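PDB 6JIG: GMP reductase from Trypanosoma brucei brucei, which probably catalyses the irreversible NADPH-dependent deamination of GMP to IMP and is regulated allosterically through its cystathionine-beta-synthase domain. Local coordinates for residues Ala94-Ile99 against Asp211-Leu215. The protein carries 1 engineered substitution. Residues are numbered along the deposited sequence; the frame is centred on the assembly and turned at random.
With 5GP (guanosine-5'-monophosphate), chain C.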
loop_
_atom_site.group_PDB
_atom_site.type_symbol
_atom_site.label_atom_id
_atom_site.label_comp_id
_atom_site.label_asym_id
_atom_site.label_seq_id
_atom_site.Cartn_x
_atom_site.Cartn_y
_atom_site.Cartn_z
ATOM N N ALA A 94 -38.124 -21.729 23.388
ATOM C CA ALA A 94 -37.999 -20.279 23.499
ATOM C C ALA A 94 -39.327 -19.618 23.859
ATOM O O ALA A 94 -39.358 -18.649 24.627
ATOM C CB ALA A 94 -37.463 -19.699 22.194
ATOM N N GLN A 95 -40.426 -20.102 23.286
ATOM C CA GLN A 95 -41.754 -19.591 23.593
ATOM C C GLN A 95 -42.777 -20.646 23.195
ATOM O O GLN A 95 -42.480 -21.561 22.429
ATOM C CB GLN A 95 -42.032 -18.265 22.877
ATOM C CG GLN A 95 -41.901 -18.341 21.368
ATOM C CD GLN A 95 -41.737 -16.973 20.755
ATOM O OE1 GLN A 95 -40.691 -16.327 20.918
ATOM N NE2 GLN A 95 -42.777 -16.500 20.079
ATOM N N SER A 96 -43.988 -20.503 23.726
ATOM C CA SER A 96 -45.052 -21.462 23.457
ATOM C C SER A 96 -46.374 -20.819 23.858
ATOM O O SER A 96 -46.400 -19.722 24.407
ATOM C CB SER A 96 -44.826 -22.774 24.219
ATOM O OG SER A 96 -45.667 -23.798 23.722
ATOM N N PHE A 97 -47.477 -21.504 23.575
ATOM C CA PHE A 97 -48.751 -21.082 24.162
ATOM C C PHE A 97 -48.946 -21.896 25.436
ATOM O O PHE A 97 -48.846 -21.363 26.545
ATOM C CB PHE A 97 -49.915 -21.241 23.186
ATOM C CG PHE A 97 -51.233 -20.815 23.776
ATOM C CD1 PHE A 97 -51.383 -19.541 24.300
ATOM C CD2 PHE A 97 -52.301 -21.693 23.843
ATOM C CE1 PHE A 97 -52.591 -19.133 24.875
ATOM C CE2 PHE A 97 -53.511 -21.291 24.409
ATOM C CZ PHE A 97 -53.650 -20.006 24.922
ATOM N N LEU A 98 -49.177 -23.195 25.290
ATOM C CA LEU A 98 -49.180 -24.116 26.422
ATOM C C LEU A 98 -47.772 -24.676 26.581
ATOM O O LEU A 98 -47.277 -25.387 25.700
ATOM C CB LEU A 98 -50.184 -25.246 26.207
ATOM C CG LEU A 98 -51.661 -24.890 26.019
ATOM C CD1 LEU A 98 -52.482 -26.177 25.976
ATOM C CD2 LEU A 98 -52.154 -23.999 27.125
ATOM N N ILE A 99 -47.119 -24.348 27.691
ATOM C CA ILE A 99 -45.794 -24.895 27.968
ATOM C C ILE A 99 -45.958 -26.315 28.488
ATOM O O ILE A 99 -46.549 -26.532 29.554
ATOM C CB ILE A 99 -45.026 -24.025 28.974
ATOM C CG1 ILE A 99 -44.929 -22.587 28.470
ATOM C CG2 ILE A 99 -43.640 -24.605 29.220
ATOM C CD1 ILE A 99 -44.538 -21.586 29.557
ATOM N N ASP A 211 -45.725 -15.045 26.967
ATOM C CA ASP A 211 -46.164 -15.726 25.755
ATOM C C ASP A 211 -47.465 -15.137 25.233
ATOM O O ASP A 211 -47.648 -14.996 24.021
ATOM C CB ASP A 211 -46.336 -17.216 26.033
ATOM C CG ASP A 211 -45.020 -17.938 26.186
ATOM O OD1 ASP A 211 -44.070 -17.611 25.445
ATOM O OD2 ASP A 211 -44.932 -18.851 27.032
ATOM N N VAL A 212 -48.386 -14.800 26.136
ATOM C CA VAL A 212 -49.658 -14.211 25.726
ATOM C C VAL A 212 -49.427 -12.876 25.040
ATOM O O VAL A 212 -50.008 -12.589 23.986
ATOM C CB VAL A 212 -50.596 -14.069 26.942
ATOM C CG1 VAL A 212 -51.797 -13.206 26.590
ATOM C CG2 VAL A 212 -51.038 -15.448 27.436
ATOM N N VAL A 213 -48.569 -12.036 25.623
ATOM C CA VAL A 213 -48.274 -10.741 25.012
ATOM C C VAL A 213 -47.725 -10.925 23.601
ATOM O O VAL A 213 -48.143 -10.238 22.663
ATOM C CB VAL A 213 -47.304 -9.944 25.903
ATOM C CG1 VAL A 213 -46.647 -8.810 25.120
ATOM C CG2 VAL A 213 -48.038 -9.403 27.109
ATOM N N LYS A 214 -46.794 -11.863 23.425
ATOM C CA LYS A 214 -46.231 -12.111 22.100
ATOM C C LYS A 214 -47.311 -12.535 21.107
ATOM O O LYS A 214 -47.342 -12.057 19.967
ATOM C CB LYS A 214 -45.139 -13.178 22.180
ATOM C CG LYS A 214 -43.828 -12.707 22.789
ATOM C CD LYS A 214 -42.837 -13.863 22.878
ATOM C CE LYS A 214 -41.529 -13.443 23.551
ATOM N NZ LYS A 214 -40.923 -14.604 24.282
ATOM N N LEU A 215 -48.194 -13.453 21.519
ATOM C CA LEU A 215 -49.231 -13.950 20.617
ATOM C C LEU A 215 -50.266 -12.881 20.300
ATOM O O LEU A 215 -50.891 -12.917 19.232
ATOM C CB LEU A 215 -49.899 -15.178 21.226
ATOM C CG LEU A 215 -48.956 -16.375 21.259
ATOM C CD1 LEU A 215 -49.423 -17.421 22.254
ATOM C CD2 LEU A 215 -48.827 -16.965 19.859
HETATM P P 5GP C . -40.383 -15.230 31.746
HETATM O O1P 5GP C . -41.452 -14.166 31.844
HETATM O O2P 5GP C . -40.729 -16.537 32.429
HETATM O O3P 5GP C . -38.942 -14.759 31.791
HETATM O "O5'" 5GP C . -40.506 -15.758 30.259
HETATM C "C5'" 5GP C . -40.879 -17.102 30.069
HETATM C "C4'" 5GP C . -40.530 -17.582 28.696
HETATM O "O4'" 5GP C . -39.828 -18.852 28.844
HETATM C "C3'" 5GP C . -41.772 -17.863 27.856
HETATM O "O3'" 5GP C . -41.534 -17.571 26.479
HETATM C "C2'" 5GP C . -41.981 -19.358 28.078
HETATM O "O2'" 5GP C . -42.736 -20.024 27.091
HETATM C "C1'" 5GP C . -40.539 -19.862 28.162
HETATM N N9 5GP C . -40.439 -21.120 28.898
HETATM C C8 5GP C . -40.107 -22.295 28.341
HETATM N N7 5GP C . -40.170 -23.264 29.271
HETATM C C5 5GP C . -40.581 -22.692 30.430
HETATM C C6 5GP C . -40.822 -23.202 31.698
HETATM O O6 5GP C . -40.661 -24.419 31.921
HETATM N N1 5GP C . -41.226 -22.378 32.672
HETATM C C2 5GP C . -41.396 -21.066 32.446
HETATM N N2 5GP C . -41.810 -20.280 33.475
HETATM N N3 5GP C . -41.161 -20.528 31.210
HETATM C C4 5GP C . -40.756 -21.333 30.191
HETATM O O HOH W 1 -47.259 -19.656 27.891
#
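The carboxylate of Asp211 has the Ser96 N-H over one face, while the ribose hydroxyls of GMP approach its two oxygens, O2' close to the carboxylate plane and O3' off it on the side opposite Ser96 N. From its face Ser96 N gives Asp211 OD1 a weak hydrogen bond, long at 3.4 Å but nearly straight (164°). O2' of GMP donates to Asp211 OD2 over a very short 2.5 Å. O3' lies 2.7 Å from OD1 of Asp211 and 3.1 Å from Ala94 O. One water bridges helix 209-216 and the loop, donating to Asp211 OD2 (2.6 Å from the water O) and to Phe97 O.

The Phe97 ring meets Leu215 obliquely, CD1 to CD1 at 3.5 Å, with Leu179 of helix 179-189 also packed on Phe97. Gln95 CG sits between the backbone N and the carbonyl carbon (chi1 57°) and the chain beyond is extended, which brings the amide against the aliphatic part of Lys214, whose CD is 3.8 Å from NE2 of Gln95; OE1 is hydrogen-bonded to Arg68. Ile99 flanks the nucleotide, with CG2 3.7 Å from N7 of the base.

Asp211 thus accepts a bond from O2' and has O3' close to its other oxygen, in a CBS-domain pocket that Ser210, Arg103 and Arg93 help to complete. This pairing of one carboxylate with two hydroxyls suits recognition of a ribose diol.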